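Local coordinates for endoglucanase (Bacillus akibai, PDB 1UWW), which cleaves internal beta-1,4-glucosidic linkages in cellulose and related beta-glucans, and is represented here by its family 28 carbohydrate-binding module, specific for non-crystalline cellulose, at residues 116-128 with 145-157. Numbering follows the deposited sequence.
Sequences NGYWVQAPKTYTI and YEVKINVRDITNI. With CA (calcium ion), chain E.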
# COMPACT_ATOMS: atom_id res chain seq x y z
N ASN A 116 -6.23 -0.47 -20.14
CA ASN A 116 -6.75 -0.95 -18.85
C ASN A 116 -7.38 0.12 -17.98
O ASN A 116 -7.00 0.31 -16.82
CB ASN A 116 -5.69 -1.69 -18.02
CG ASN A 116 -6.32 -2.70 -17.04
OD1 ASN A 116 -6.65 -3.84 -17.43
ND2 ASN A 116 -6.52 -2.29 -15.78
N GLY A 117 -8.34 0.85 -18.53
CA GLY A 117 -9.13 1.75 -17.72
C GLY A 117 -8.36 2.94 -17.16
O GLY A 117 -8.83 3.60 -16.23
N TYR A 118 -7.19 3.22 -17.74
CA TYR A 118 -6.34 4.33 -17.33
C TYR A 118 -5.90 4.23 -15.85
O TYR A 118 -5.66 5.23 -15.19
CB TYR A 118 -7.02 5.71 -17.58
CG TYR A 118 -7.42 5.94 -19.01
CD1 TYR A 118 -8.65 5.50 -19.50
CD2 TYR A 118 -6.56 6.59 -19.89
CE1 TYR A 118 -9.01 5.70 -20.82
CE2 TYR A 118 -6.93 6.80 -21.21
CZ TYR A 118 -8.14 6.34 -21.67
OH TYR A 118 -8.50 6.55 -22.98
N TRP A 119 -5.78 3.02 -15.32
CA TRP A 119 -5.36 2.86 -13.93
C TRP A 119 -4.95 1.43 -13.68
O TRP A 119 -5.78 0.52 -13.69
CB TRP A 119 -6.48 3.22 -12.93
CG TRP A 119 -5.98 3.32 -11.53
CD1 TRP A 119 -5.81 2.29 -10.63
CD2 TRP A 119 -5.58 4.50 -10.87
NE1 TRP A 119 -5.28 2.79 -9.47
CE2 TRP A 119 -5.14 4.14 -9.57
CE3 TRP A 119 -5.52 5.84 -11.24
CZ2 TRP A 119 -4.69 5.09 -8.64
CZ3 TRP A 119 -5.08 6.77 -10.32
CH2 TRP A 119 -4.66 6.39 -9.04
N VAL A 120 -3.65 1.23 -13.48
CA VAL A 120 -3.12 0.02 -12.88
C VAL A 120 -2.14 0.45 -11.80
O VAL A 120 -1.50 1.48 -11.90
CB VAL A 120 -2.44 -0.93 -13.90
CG1 VAL A 120 -3.41 -1.38 -14.98
CG2 VAL A 120 -1.20 -0.32 -14.50
N GLN A 121 -1.99 -0.35 -10.79
CA GLN A 121 -1.19 0.02 -9.65
C GLN A 121 -0.27 -1.13 -9.26
O GLN A 121 -0.69 -2.29 -9.24
CB GLN A 121 -2.13 0.35 -8.50
CG GLN A 121 -1.49 0.94 -7.28
CD GLN A 121 -2.51 1.51 -6.30
OE1 GLN A 121 -3.63 1.85 -6.69
NE2 GLN A 121 -2.09 1.66 -5.05
N ALA A 122 0.98 -0.85 -8.92
CA ALA A 122 1.84 -1.90 -8.41
C ALA A 122 1.22 -2.37 -7.10
O ALA A 122 0.83 -1.55 -6.24
CB ALA A 122 3.23 -1.40 -8.19
N PRO A 123 1.04 -3.68 -6.93
CA PRO A 123 0.33 -4.15 -5.76
C PRO A 123 0.95 -3.87 -4.42
O PRO A 123 0.23 -3.66 -3.45
CB PRO A 123 0.17 -5.66 -6.02
CG PRO A 123 1.11 -6.01 -7.01
CD PRO A 123 1.35 -4.79 -7.86
N LYS A 124 2.27 -3.82 -4.32
CA LYS A 124 2.96 -3.66 -3.04
C LYS A 124 3.38 -2.22 -2.78
O LYS A 124 4.13 -1.64 -3.54
CB LYS A 124 4.16 -4.59 -2.96
CG LYS A 124 3.78 -6.04 -3.07
CD LYS A 124 4.87 -6.90 -3.70
CE LYS A 124 4.32 -7.80 -4.78
NZ LYS A 124 4.67 -7.37 -6.14
N THR A 125 2.89 -1.66 -1.69
CA THR A 125 3.31 -0.36 -1.22
C THR A 125 4.72 -0.39 -0.63
O THR A 125 5.07 -1.36 0.05
CB THR A 125 2.31 0.01 -0.15
OG1 THR A 125 1.00 0.01 -0.75
CG2 THR A 125 2.55 1.42 0.38
N TYR A 126 5.54 0.64 -0.90
CA TYR A 126 6.85 0.82 -0.28
C TYR A 126 6.69 1.81 0.87
O TYR A 126 6.32 2.96 0.66
CB TYR A 126 7.89 1.36 -1.29
CG TYR A 126 9.28 1.41 -0.73
CD1 TYR A 126 9.69 2.48 0.06
CD2 TYR A 126 10.17 0.35 -0.91
CE1 TYR A 126 10.94 2.52 0.62
CE2 TYR A 126 11.44 0.37 -0.34
CZ TYR A 126 11.82 1.49 0.43
OH TYR A 126 13.06 1.58 1.02
N THR A 127 7.02 1.40 2.07
CA THR A 127 6.72 2.17 3.27
C THR A 127 8.02 2.58 3.97
O THR A 127 8.91 1.74 4.19
CB THR A 127 5.81 1.34 4.20
OG1 THR A 127 4.58 1.05 3.53
CG2 THR A 127 5.46 2.12 5.47
N ILE A 128 8.11 3.87 4.30
CA ILE A 128 9.19 4.42 5.10
C ILE A 128 8.64 4.74 6.47
O ILE A 128 7.67 5.48 6.60
CB ILE A 128 9.70 5.70 4.44
CG1 ILE A 128 10.38 5.33 3.12
CG2 ILE A 128 10.68 6.43 5.36
CD1 ILE A 128 10.85 6.46 2.33
N TYR A 145 17.02 5.99 0.91
CA TYR A 145 16.24 4.77 0.69
C TYR A 145 16.36 4.33 -0.76
O TYR A 145 16.28 5.13 -1.68
CB TYR A 145 14.76 5.02 1.02
CG TYR A 145 14.56 5.39 2.44
CD1 TYR A 145 14.67 6.72 2.85
CD2 TYR A 145 14.36 4.42 3.42
CE1 TYR A 145 14.54 7.09 4.17
CE2 TYR A 145 14.24 4.80 4.77
CZ TYR A 145 14.34 6.11 5.11
OH TYR A 145 14.21 6.45 6.44
N GLU A 146 16.56 3.05 -0.95
CA GLU A 146 16.56 2.41 -2.26
C GLU A 146 15.17 1.91 -2.55
O GLU A 146 14.80 0.79 -2.17
CB GLU A 146 17.54 1.24 -2.20
CG GLU A 146 18.97 1.67 -2.06
CD GLU A 146 19.51 2.18 -3.36
OE1 GLU A 146 18.75 2.15 -4.37
OE2 GLU A 146 20.68 2.60 -3.41
N VAL A 147 14.35 2.74 -3.16
CA VAL A 147 12.97 2.37 -3.43
C VAL A 147 12.95 1.38 -4.59
O VAL A 147 13.56 1.62 -5.61
CB VAL A 147 12.11 3.60 -3.68
CG1 VAL A 147 10.66 3.21 -4.01
CG2 VAL A 147 12.19 4.52 -2.46
N LYS A 148 12.32 0.23 -4.38
CA LYS A 148 12.27 -0.83 -5.39
C LYS A 148 10.85 -1.38 -5.36
O LYS A 148 10.44 -1.92 -4.35
CB LYS A 148 13.31 -1.91 -5.08
CG LYS A 148 13.41 -3.06 -6.03
CD LYS A 148 14.63 -3.94 -5.68
CE LYS A 148 14.92 -5.03 -6.71
NZ LYS A 148 16.38 -5.35 -6.76
N ILE A 149 10.10 -1.14 -6.44
CA ILE A 149 8.69 -1.50 -6.50
C ILE A 149 8.49 -2.50 -7.64
O ILE A 149 8.85 -2.24 -8.77
CB ILE A 149 7.79 -0.26 -6.69
CG1 ILE A 149 7.95 0.70 -5.47
CG2 ILE A 149 6.34 -0.65 -6.84
CD1 ILE A 149 7.41 2.07 -5.68
N ASN A 150 7.91 -3.66 -7.30
CA ASN A 150 7.74 -4.75 -8.24
C ASN A 150 6.59 -4.45 -9.20
O ASN A 150 5.45 -4.24 -8.78
CB ASN A 150 7.48 -6.04 -7.47
CG ASN A 150 7.50 -7.28 -8.36
OD1 ASN A 150 6.87 -7.30 -9.42
ND2 ASN A 150 8.24 -8.30 -7.94
N VAL A 151 6.91 -4.41 -10.48
CA VAL A 151 5.92 -4.27 -11.54
C VAL A 151 5.67 -5.55 -12.35
O VAL A 151 4.72 -5.61 -13.12
CB VAL A 151 6.27 -3.11 -12.50
CG1 VAL A 151 6.22 -1.76 -11.77
CG2 VAL A 151 7.65 -3.30 -13.15
N ARG A 152 6.53 -6.54 -12.18
CA ARG A 152 6.31 -7.88 -12.73
C ARG A 152 4.99 -8.43 -12.22
O ARG A 152 4.27 -9.13 -12.96
CB ARG A 152 7.49 -8.77 -12.35
CG ARG A 152 7.42 -10.20 -12.90
CD ARG A 152 7.14 -10.29 -14.37
NE ARG A 152 7.96 -9.39 -15.17
CZ ARG A 152 7.70 -9.10 -16.44
NH1 ARG A 152 6.66 -9.65 -17.05
NH2 ARG A 152 8.43 -8.24 -17.13
N ASP A 153 4.62 -8.06 -11.00
CA ASP A 153 3.40 -8.54 -10.35
C ASP A 153 2.12 -7.84 -10.79
O ASP A 153 1.04 -8.20 -10.30
CB ASP A 153 3.59 -8.51 -8.83
CG ASP A 153 4.57 -9.58 -8.35
OD1 ASP A 153 4.90 -10.49 -9.16
OD2 ASP A 153 5.10 -9.60 -7.22
N ILE A 154 2.19 -6.90 -11.72
CA ILE A 154 0.98 -6.31 -12.30
C ILE A 154 0.49 -7.23 -13.39
O ILE A 154 1.05 -7.28 -14.47
CB ILE A 154 1.26 -4.87 -12.84
CG1 ILE A 154 1.76 -3.94 -11.73
CG2 ILE A 154 0.00 -4.24 -13.46
CD1 ILE A 154 2.27 -2.60 -12.19
N THR A 155 -0.61 -7.93 -13.12
CA THR A 155 -1.14 -8.88 -14.10
C THR A 155 -2.00 -8.25 -15.16
O THR A 155 -2.20 -8.89 -16.20
CB THR A 155 -1.96 -9.98 -13.43
OG1 THR A 155 -3.08 -9.41 -12.74
CG2 THR A 155 -1.12 -10.71 -12.38
N ASN A 156 -2.49 -7.04 -14.95
CA ASN A 156 -3.36 -6.39 -15.95
C ASN A 156 -2.60 -5.53 -16.94
O ASN A 156 -3.18 -4.68 -17.61
CB ASN A 156 -4.44 -5.56 -15.27
CG ASN A 156 -5.71 -6.34 -15.06
OD1 ASN A 156 -6.15 -7.11 -15.94
ND2 ASN A 156 -6.33 -6.13 -13.93
N ILE A 157 -1.29 -5.74 -17.02
CA ILE A 157 -0.53 -5.25 -18.16
C ILE A 157 0.26 -6.41 -18.72
O ILE A 157 0.43 -7.43 -18.09
CB ILE A 157 0.42 -4.05 -17.81
CG1 ILE A 157 1.54 -4.50 -16.87
CG2 ILE A 157 -0.37 -2.84 -17.26
CD1 ILE A 157 2.49 -3.41 -16.47
CA CA E . 20.36 3.32 -5.97
O HOH W 1 4.40 -4.49 -6.30
O HOH W 2 21.85 3.69 -4.86
O HOH W 3 22.13 1.56 -6.45
O HOH W 4 21.52 4.38 -7.91
O HOH W 5 18.16 3.07 -7.06
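Two facing antiparallel sheets of the carbohydrate-binding module's beta-sandwich meet where Tyr126 and Ile128 pack on Tyr145 and Val147, joining strand 120-129, outermost in its sheet within this chain, to strand 142-150 of the other. The segments 126-128 and 145-150 run at 155°, with their axes 8.3 Å apart at closest approach. With CG anti to the backbone N (chi1 -173°), the Tyr126 ring is carried toward strand 142-150; Val147 CA lies over one face of it, 4.2 Å from the ring centroid, in a CH-pi contact. The Tyr126 OH lies at the edge of the Tyr145 ring, near its plane. Ile128 covers a face of Tyr145: CD1 sits 4.0 Å from the centroid, while CG2 touches the phenol end at CZ. Farther along, Ala122 CB presses on Ile149 CG2 at 3.5 Å, tighter than a usual carbon contact, and Ile154 lies against Ala122 and Pro123 through CD1 and CG1. Val120 packs on Ile154 through CB (to CG2) and on Ile157 CG2 through CG2. Toward the surface, the Lys124 chain bends at chi3 and chi4 and brings NZ to Asp153 OD2 in a salt bridge; its 2.5 Å is unusually short, and the exact placement of the lysine end is doubtful. A water accepts from both Lys124 N and NZ and donates to Asn150 O, linking the end of strand 142-150 to Lys124. An Asx motif, Asp153 N to Asn150 OD1 at 2.9 Å, braces the Val151-Ile154 turn. The second subunit borders this region, where Gln121 NE2 bonds to Pro123 O of that subunit. Glu146 points away from the interface and, with Asp92, binds a calcium ion; both its carboxylate oxygens coordinate the metal, OE1 at 2.6 Å and OE2 at 2.7 Å.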